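Local coordinates for demethylmenaquinone Methyltransferase (Thermus thermophilus, PDB 1J3L), which is a protein of the Aldolase/RraA family that assembles as three chains, at residues R34-R39 against A56-F61; R80-G85 against R102-G107. All coordinates share one frame; numbering follows the deposited sequence.

Contact 1: residues R34-R39 against A56-F61; sequences RVRTLR and AGQVLF
The side chains of Gln58 and Arg36 run side by side, their amide and guanidinium planes 56° apart; the contact is from Gln58 OE1 to the methylene Arg36 CD, 3.9 Å away. Ala56 O lies close to the amide plane and accepts a hydrogen bond from Gln58 NE2, which also bonds Glu54 O. The Arg36 chain bends at chi2 (85°) and its tip departs from 56-61, NE and NH2 forming salt bridges with Asp127 and Glu53. The two segments belong to the parallel strands of a right-handed beta-alpha-beta unit whose helix 45-51 packs on Arg36, Leu38 and Leu60. Arg34 and Arg36 each use both N and O: Arg34 N binds Gly57 O on a lone pair, and Val59 N reaches Arg34 O at 2.7 Å from above the carbonyl plane. Phe61 N to Arg36 O is the straightest bond (171°), whereas Leu38 N to Phe61 O is weak. Leu60, with CG anti to its backbone N, lays CD1 obliquely across Arg36 CB at 3.7 Å. On the other sheet face, Val35 CG1 comes 4.4 Å from Phe61 CB, and the Phe61 side chain continues onto Leu130, Val132 and Leu143.

Contact 2: residues R80-G85 against R102-G107; sequences RAWEKG and REVPIG
Helix 75-83 ends beside the irregular segment 102-107, with the CA atoms of Trp82 and Ile106 6.3 Å apart as the closest backbone pair and no hydrogen bond joining the two. Both backbones turn here: the helix finishes in a Schellman motif, Gly85 taking positive phi (88°) while its N bonds back to Trp82 O, and Pro105 is the centre of an inverse gamma turn closed by Ile106 N to Val104 O at 2.8 Å. Contacts between the two are apolar, and Trp82 carries most of them. Its CG stands anti to the backbone N (chi1 176°), which sends the indole out from the helix toward the loop. Val104 CG1 meets the root of that side chain, Trp82 CB, at 3.5 Å, while Ile106 CG2 reaches the pyrrole atom Trp82 CD1, also at 3.5 Å; both methyls lie oblique to the ring. With chi1 at 61°, Ile106 splits its two branches between neighbours: CG2, anti to the carbonyl carbon, faces Trp82, and CD1, at the end of the CG1 branch, lightly touches Ala81 CB, one residue earlier on the helix. Val104 also touches Ala78 and Arg79, so this one side chain meets two successive turns of the helix. The Pro105 ring covers one indole face: its CD makes a CH-pi contact, 4.0 Å from the centroid of the five-membered ring of Trp82, and its CG lies offset toward the rim, 3.2 Å from Trp82 NE1.

How the contacts relate
From the N terminus, the chain runs along strand 31-39, passes through helix 45-51 and returns on strand 58-63, where contact 1 closes that loop by pairing the strands. Helix 75-83 follows, then strand 88-92 and the short helix 98-101, before segment 102-107 comes back to the helix and closes contact 2. The two loops are in series, neither nested nor crossed. Contact 1 joins neighbouring strands in the main sheet; contact 2 holds the end of helix 75-83 against the approach to strand 107-110, which pairs with strand 88-92. Their centres lie 14 Å apart and their nearest atoms about 4 Å apart, without touching.

Contact 1: residues R34-R39 against A56-F61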
ATOM      1  N   ARG A  34     -10.283  14.150 -20.630  1.00 23.55           N
ATOM      2  CA  ARG A  34     -11.487  14.822 -20.181  1.00 20.16           C
ATOM      3  C   ARG A  34     -12.213  13.846 -19.256  1.00 29.35           C
ATOM      4  O   ARG A  34     -12.465  12.701 -19.632  1.00 26.75           O
ATOM      5  CB  ARG A  34     -12.374  15.176 -21.383  1.00 21.06           C
ATOM      6  CG  ARG A  34     -13.572  16.041 -21.021  1.00 33.89           C
ATOM      7  CD  ARG A  34     -14.452  16.351 -22.229  1.00 34.14           C
ATOM      8  NE  ARG A  34     -15.510  17.305 -21.894  1.00 36.06           N
ATOM      9  CZ  ARG A  34     -15.317  18.608 -21.691  1.00 40.10           C
ATOM     10  NH1 ARG A  34     -14.104  19.129 -21.788  1.00 35.10           N
ATOM     11  NH2 ARG A  34     -16.340  19.394 -21.388  1.00 36.53           N
ATOM     12  N   VAL A  35     -12.545  14.305 -18.056  1.00 28.12           N
ATOM     13  CA  VAL A  35     -13.221  13.486 -17.061  1.00 19.50           C
ATOM     14  C   VAL A  35     -14.696  13.206 -17.331  1.00 27.79           C
ATOM     15  O   VAL A  35     -15.457  14.073 -17.759  1.00 29.39           O
ATOM     16  CB  VAL A  35     -13.112  14.125 -15.638  1.00 27.97           C
ATOM     17  CG1 VAL A  35     -13.936  13.341 -14.643  1.00 19.69           C
ATOM     18  CG2 VAL A  35     -11.661  14.169 -15.189  1.00 11.96           C
ATOM     19  N   ARG A  36     -15.071  11.966 -17.054  1.00 29.41           N
ATOM     20  CA  ARG A  36     -16.432  11.475 -17.189  1.00 34.02           C
ATOM     21  C   ARG A  36     -16.632  10.789 -15.835  1.00 30.79           C
ATOM     22  O   ARG A  36     -15.798   9.988 -15.423  1.00 38.28           O
ATOM     23  CB  ARG A  36     -16.501  10.445 -18.313  1.00 35.02           C
ATOM     24  CG  ARG A  36     -17.886  10.210 -18.844  1.00 38.22           C
ATOM     25  CD  ARG A  36     -18.256  11.221 -19.915  1.00 25.93           C
ATOM     26  NE  ARG A  36     -19.672  11.114 -20.247  1.00 46.84           N
ATOM     27  CZ  ARG A  36     -20.251  10.023 -20.740  1.00 44.47           C
ATOM     28  NH1 ARG A  36     -19.537   8.930 -20.970  1.00 60.43           N
ATOM     29  NH2 ARG A  36     -21.551  10.024 -20.993  1.00 54.31           N
ATOM     30  N   THR A  37     -17.716  11.092 -15.136  1.00 21.26           N
ATOM     31  CA  THR A  37     -17.929  10.497 -13.824  1.00 24.36           C
ATOM     32  C   THR A  37     -19.052   9.483 -13.760  1.00 31.33           C
ATOM     33  O   THR A  37     -19.888   9.380 -14.663  1.00 35.08           O
ATOM     34  CB  THR A  37     -18.227  11.567 -12.760  1.00 25.54           C
ATOM     35  OG1 THR A  37     -19.502  12.172 -13.030  1.00 25.19           O
ATOM     36  CG2 THR A  37     -17.145  12.636 -12.773  1.00 16.41           C
ATOM     37  N   LEU A  38     -19.066   8.747 -12.656  1.00 26.95           N
ATOM     38  CA  LEU A  38     -20.062   7.723 -12.424  1.00 28.47           C
ATOM     39  C   LEU A  38     -20.049   7.352 -10.946  1.00 30.52           C
ATOM     40  O   LEU A  38     -18.986   7.212 -10.334  1.00 33.69           O
ATOM     41  CB  LEU A  38     -19.732   6.511 -13.287  1.00 25.77           C
ATOM     42  CG  LEU A  38     -20.654   5.305 -13.302  1.00 34.59           C
ATOM     43  CD1 LEU A  38     -22.062   5.732 -13.672  1.00 51.00           C
ATOM     44  CD2 LEU A  38     -20.112   4.295 -14.306  1.00 39.43           C
ATOM     45  N   ARG A  39     -21.235   7.219 -10.372  1.00 28.63           N
ATOM     46  CA  ARG A  39     -21.355   6.844  -8.975  1.00 28.90           C
ATOM     47  C   ARG A  39     -22.184   5.578  -8.906  1.00 35.72           C
ATOM     48  O   ARG A  39     -23.290   5.519  -9.438  1.00 36.67           O
ATOM     49  CB  ARG A  39     -22.033   7.949  -8.165  1.00 36.08           C
ATOM     50  CG  ARG A  39     -22.252   7.568  -6.710  1.00 56.98           C
ATOM     51  CD  ARG A  39     -22.898   8.689  -5.916  1.00 67.28           C
ATOM     52  NE  ARG A  39     -22.046   9.873  -5.853  1.00 65.73           N
ATOM     53  CZ  ARG A  39     -22.371  11.057  -6.361  1.00 67.77           C
ATOM     54  NH1 ARG A  39     -23.538  11.222  -6.974  1.00 65.01           N
ATOM     55  NH2 ARG A  39     -21.526  12.077  -6.260  1.00 55.36           N
ATOM     56  N   ALA A  56     -12.789   8.623 -26.640  1.00 19.70           N
ATOM     57  CA  ALA A  56     -11.584   9.244 -27.165  1.00 20.96           C
ATOM     58  C   ALA A  56     -11.181  10.443 -26.307  1.00 19.35           C
ATOM     59  O   ALA A  56     -11.980  11.342 -26.055  1.00 27.54           O
ATOM     60  CB  ALA A  56     -11.826   9.679 -28.581  1.00 19.33           C
ATOM     61  N   GLY A  57      -9.935  10.440 -25.853  1.00 21.61           N
ATOM     62  CA  GLY A  57      -9.433  11.537 -25.041  1.00 19.86           C
ATOM     63  C   GLY A  57     -10.162  11.743 -23.725  1.00 28.14           C
ATOM     64  O   GLY A  57     -10.208  12.856 -23.203  1.00 30.56           O
ATOM     65  N   GLN A  58     -10.733  10.678 -23.171  1.00 27.22           N
ATOM     66  CA  GLN A  58     -11.463  10.811 -21.914  1.00 26.04           C
ATOM     67  C   GLN A  58     -11.006   9.864 -20.815  1.00 22.64           C
ATOM     68  O   GLN A  58     -10.394   8.835 -21.070  1.00 26.21           O
ATOM     69  CB  GLN A  58     -12.963  10.610 -22.156  1.00 25.49           C
ATOM     70  CG  GLN A  58     -13.555  11.580 -23.173  1.00 32.97           C
ATOM     71  CD  GLN A  58     -14.909  11.135 -23.688  1.00 23.91           C
ATOM     72  OE1 GLN A  58     -15.903  11.183 -22.973  1.00 27.19           O
ATOM     73  NE2 GLN A  58     -14.947  10.686 -24.935  1.00 28.59           N
ATOM     74  N   VAL A  59     -11.318  10.238 -19.583  1.00 25.73           N
ATOM     75  CA  VAL A  59     -10.986   9.433 -18.429  1.00 28.04           C
ATOM     76  C   VAL A  59     -12.257   9.207 -17.617  1.00 28.30           C
ATOM     77  O   VAL A  59     -12.933  10.162 -17.239  1.00 33.96           O
ATOM     78  CB  VAL A  59      -9.960  10.146 -17.536  1.00 25.09           C
ATOM     79  CG1 VAL A  59      -9.793   9.392 -16.226  1.00 30.31           C
ATOM     80  CG2 VAL A  59      -8.636  10.228 -18.250  1.00 27.95           C
ATOM     81  N   LEU A  60     -12.588   7.948 -17.354  1.00 21.93           N
ATOM     82  CA  LEU A  60     -13.774   7.661 -16.568  1.00 19.02           C
ATOM     83  C   LEU A  60     -13.359   7.493 -15.108  1.00 18.06           C
ATOM     84  O   LEU A  60     -12.472   6.707 -14.780  1.00 22.03           O
ATOM     85  CB  LEU A  60     -14.471   6.395 -17.070  1.00 20.24           C
ATOM     86  CG  LEU A  60     -15.789   6.055 -16.361  1.00 22.11           C
ATOM     87  CD1 LEU A  60     -16.847   7.076 -16.766  1.00 21.28           C
ATOM     88  CD2 LEU A  60     -16.245   4.631 -16.712  1.00 23.55           C
ATOM     89  N   PHE A  61     -13.992   8.268 -14.243  1.00 23.61           N
ATOM     90  CA  PHE A  61     -13.718   8.220 -12.817  1.00 33.80           C
ATOM     91  C   PHE A  61     -14.931   7.543 -12.187  1.00 28.02           C
ATOM     92  O   PHE A  61     -16.031   8.095 -12.192  1.00 32.29           O
ATOM     93  CB  PHE A  61     -13.549   9.640 -12.264  1.00 32.47           C
ATOM     94  CG  PHE A  61     -12.766   9.706 -10.985  1.00 21.18           C
ATOM     95  CD1 PHE A  61     -13.185   9.016  -9.860  1.00 23.05           C
ATOM     96  CD2 PHE A  61     -11.620  10.472 -10.902  1.00 22.37           C
ATOM     97  CE1 PHE A  61     -12.464   9.087  -8.672  1.00 15.29           C
ATOM     98  CE2 PHE A  61     -10.894  10.550  -9.714  1.00 20.23           C
ATOM     99  CZ  PHE A  61     -11.321   9.860  -8.602  1.00 19.68           C
TER

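Contact 2: residues R80-G85 against R102-G107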
ATOM      1  N   ARG A  80     -12.733  -3.557 -23.352  1.00 15.60           N
ATOM      2  CA  ARG A  80     -13.774  -2.806 -24.036  1.00 26.10           C
ATOM      3  C   ARG A  80     -13.443  -1.306 -24.010  1.00 34.24           C
ATOM      4  O   ARG A  80     -13.491  -0.636 -25.042  1.00 28.35           O
ATOM      5  CB  ARG A  80     -15.143  -3.072 -23.396  1.00 30.68           C
ATOM      6  CG  ARG A  80     -16.299  -2.765 -24.322  1.00 46.14           C
ATOM      7  CD  ARG A  80     -16.161  -3.500 -25.656  1.00 34.20           C
ATOM      8  NE  ARG A  80     -17.025  -2.883 -26.657  1.00 35.48           N
ATOM      9  CZ  ARG A  80     -16.748  -2.822 -27.954  1.00 36.55           C
ATOM     10  NH1 ARG A  80     -15.625  -3.346 -28.425  1.00 24.77           N
ATOM     11  NH2 ARG A  80     -17.581  -2.204 -28.777  1.00 43.56           N
ATOM     12  N   ALA A  81     -13.080  -0.799 -22.831  1.00 23.28           N
ATOM     13  CA  ALA A  81     -12.734   0.612 -22.659  1.00 26.10           C
ATOM     14  C   ALA A  81     -11.644   1.009 -23.631  1.00 22.36           C
ATOM     15  O   ALA A  81     -11.680   2.097 -24.223  1.00 21.11           O
ATOM     16  CB  ALA A  81     -12.272   0.874 -21.224  1.00 23.25           C
ATOM     17  N   TRP A  82     -10.677   0.116 -23.800  1.00 22.20           N
ATOM     18  CA  TRP A  82      -9.573   0.359 -24.711  1.00 21.35           C
ATOM     19  C   TRP A  82     -10.024   0.389 -26.166  1.00 24.17           C
ATOM     20  O   TRP A  82      -9.606   1.264 -26.925  1.00 30.29           O
ATOM     21  CB  TRP A  82      -8.500  -0.707 -24.534  1.00 22.66           C
ATOM     22  CG  TRP A  82      -7.380  -0.588 -25.505  1.00 27.65           C
ATOM     23  CD1 TRP A  82      -6.557   0.484 -25.677  1.00 28.56           C
ATOM     24  CD2 TRP A  82      -6.927  -1.595 -26.417  1.00 29.67           C
ATOM     25  NE1 TRP A  82      -5.615   0.209 -26.633  1.00 30.71           N
ATOM     26  CE2 TRP A  82      -5.817  -1.060 -27.103  1.00 26.30           C
ATOM     27  CE3 TRP A  82      -7.349  -2.899 -26.715  1.00 42.59           C
ATOM     28  CZ2 TRP A  82      -5.119  -1.781 -28.073  1.00 37.00           C
ATOM     29  CZ3 TRP A  82      -6.654  -3.620 -27.683  1.00 52.96           C
ATOM     30  CH2 TRP A  82      -5.548  -3.057 -28.348  1.00 47.36           C
ATOM     31  N   GLU A  83     -10.863  -0.570 -26.562  1.00 28.81           N
ATOM     32  CA  GLU A  83     -11.363  -0.630 -27.939  1.00 28.96           C
ATOM     33  C   GLU A  83     -12.185   0.625 -28.251  1.00 23.72           C
ATOM     34  O   GLU A  83     -12.242   1.065 -29.389  1.00 21.95           O
ATOM     35  CB  GLU A  83     -12.236  -1.882 -28.163  1.00 26.89           C
ATOM     36  CG  GLU A  83     -11.543  -3.211 -27.843  1.00 32.91           C
ATOM     37  CD  GLU A  83     -12.444  -4.433 -28.030  1.00 37.47           C
ATOM     38  OE1 GLU A  83     -13.602  -4.420 -27.557  1.00 31.23           O
ATOM     39  OE2 GLU A  83     -11.981  -5.424 -28.638  1.00 46.01           O
ATOM     40  N   LYS A  84     -12.824   1.188 -27.234  1.00 25.49           N
ATOM     41  CA  LYS A  84     -13.637   2.384 -27.410  1.00 21.76           C
ATOM     42  C   LYS A  84     -12.820   3.675 -27.309  1.00 29.87           C
ATOM     43  O   LYS A  84     -13.371   4.774 -27.377  1.00 25.61           O
ATOM     44  CB  LYS A  84     -14.775   2.396 -26.388  1.00 34.73           C
ATOM     45  CG  LYS A  84     -15.970   1.543 -26.792  1.00 37.64           C
ATOM     46  CD  LYS A  84     -16.615   2.108 -28.043  1.00 39.19           C
ATOM     47  CE  LYS A  84     -17.772   1.267 -28.518  1.00 41.43           C
ATOM     48  NZ  LYS A  84     -18.419   1.922 -29.677  1.00 40.14           N
ATOM     49  N   GLY A  85     -11.509   3.532 -27.126  1.00 23.45           N
ATOM     50  CA  GLY A  85     -10.623   4.687 -27.071  1.00 27.27           C
ATOM     51  C   GLY A  85     -10.376   5.388 -25.748  1.00 25.71           C
ATOM     52  O   GLY A  85      -9.658   6.386 -25.695  1.00 27.89           O
ATOM     53  N   ARG A 102      -3.325  -5.639 -16.594  1.00 22.83           N
ATOM     54  CA  ARG A 102      -1.946  -5.223 -16.847  1.00 21.66           C
ATOM     55  C   ARG A 102      -1.566  -5.227 -18.326  1.00 21.32           C
ATOM     56  O   ARG A 102      -0.696  -4.474 -18.754  1.00 16.64           O
ATOM     57  CB  ARG A 102      -0.982  -6.141 -16.092  1.00 21.28           C
ATOM     58  CG  ARG A 102       0.462  -5.697 -16.135  1.00 29.01           C
ATOM     59  CD  ARG A 102       0.709  -4.558 -15.143  1.00 37.83           C
ATOM     60  NE  ARG A 102       2.070  -4.038 -15.229  1.00 39.21           N
ATOM     61  CZ  ARG A 102       2.551  -3.385 -16.283  1.00 54.59           C
ATOM     62  NH1 ARG A 102       1.776  -3.168 -17.342  1.00 51.11           N
ATOM     63  NH2 ARG A 102       3.808  -2.957 -16.285  1.00 40.77           N
ATOM     64  N   GLU A 103      -2.231  -6.078 -19.092  1.00 10.25           N
ATOM     65  CA  GLU A 103      -1.965  -6.223 -20.515  1.00 30.52           C
ATOM     66  C   GLU A 103      -2.727  -5.286 -21.450  1.00 26.66           C
ATOM     67  O   GLU A 103      -2.504  -5.320 -22.656  1.00 14.63           O
ATOM     68  CB  GLU A 103      -2.226  -7.679 -20.920  1.00 21.58           C
ATOM     69  CG  GLU A 103      -1.169  -8.617 -20.381  1.00 23.93           C
ATOM     70  CD  GLU A 103      -1.496 -10.075 -20.601  1.00 27.07           C
ATOM     71  OE1 GLU A 103      -1.885 -10.446 -21.728  1.00 31.26           O
ATOM     72  OE2 GLU A 103      -1.348 -10.851 -19.637  1.00 32.09           O
ATOM     73  N   VAL A 104      -3.624  -4.468 -20.901  1.00 22.75           N
ATOM     74  CA  VAL A 104      -4.410  -3.534 -21.710  1.00 23.87           C
ATOM     75  C   VAL A 104      -3.708  -2.181 -21.681  1.00 25.05           C
ATOM     76  O   VAL A 104      -3.441  -1.636 -20.608  1.00 18.09           O
ATOM     77  CB  VAL A 104      -5.848  -3.387 -21.158  1.00 23.42           C
ATOM     78  CG1 VAL A 104      -6.685  -2.509 -22.088  1.00 20.96           C
ATOM     79  CG2 VAL A 104      -6.484  -4.762 -20.994  1.00 17.36           C
ATOM     80  N   PRO A 105      -3.399  -1.619 -22.861  1.00 29.87           N
ATOM     81  CA  PRO A 105      -2.711  -0.323 -22.931  1.00 30.00           C
ATOM     82  C   PRO A 105      -3.546   0.912 -22.635  1.00 25.82           C
ATOM     83  O   PRO A 105      -3.717   1.775 -23.489  1.00 28.64           O
ATOM     84  CB  PRO A 105      -2.117  -0.318 -24.345  1.00 23.33           C
ATOM     85  CG  PRO A 105      -3.129  -1.099 -25.134  1.00 35.24           C
ATOM     86  CD  PRO A 105      -3.523  -2.235 -24.198  1.00 32.17           C
ATOM     87  N   ILE A 106      -4.065   0.971 -21.414  1.00 21.68           N
ATOM     88  CA  ILE A 106      -4.849   2.097 -20.925  1.00 25.04           C
ATOM     89  C   ILE A 106      -4.484   2.250 -19.458  1.00 20.70           C
ATOM     90  O   ILE A 106      -3.919   1.338 -18.853  1.00 27.00           O
ATOM     91  CB  ILE A 106      -6.381   1.860 -20.990  1.00 24.72           C
ATOM     92  CG1 ILE A 106      -6.765   0.662 -20.117  1.00 25.34           C
ATOM     93  CG2 ILE A 106      -6.822   1.684 -22.427  1.00 33.28           C
ATOM     94  CD1 ILE A 106      -8.255   0.457 -20.000  1.00 30.48           C
ATOM     95  N   GLY A 107      -4.794   3.410 -18.897  1.00 20.99           N
ATOM     96  CA  GLY A 107      -4.519   3.633 -17.495  1.00 15.89           C
ATOM     97  C   GLY A 107      -5.632   3.011 -16.685  1.00 15.42           C
ATOM     98  O   GLY A 107      -6.798   3.102 -17.073  1.00 17.52           O
TER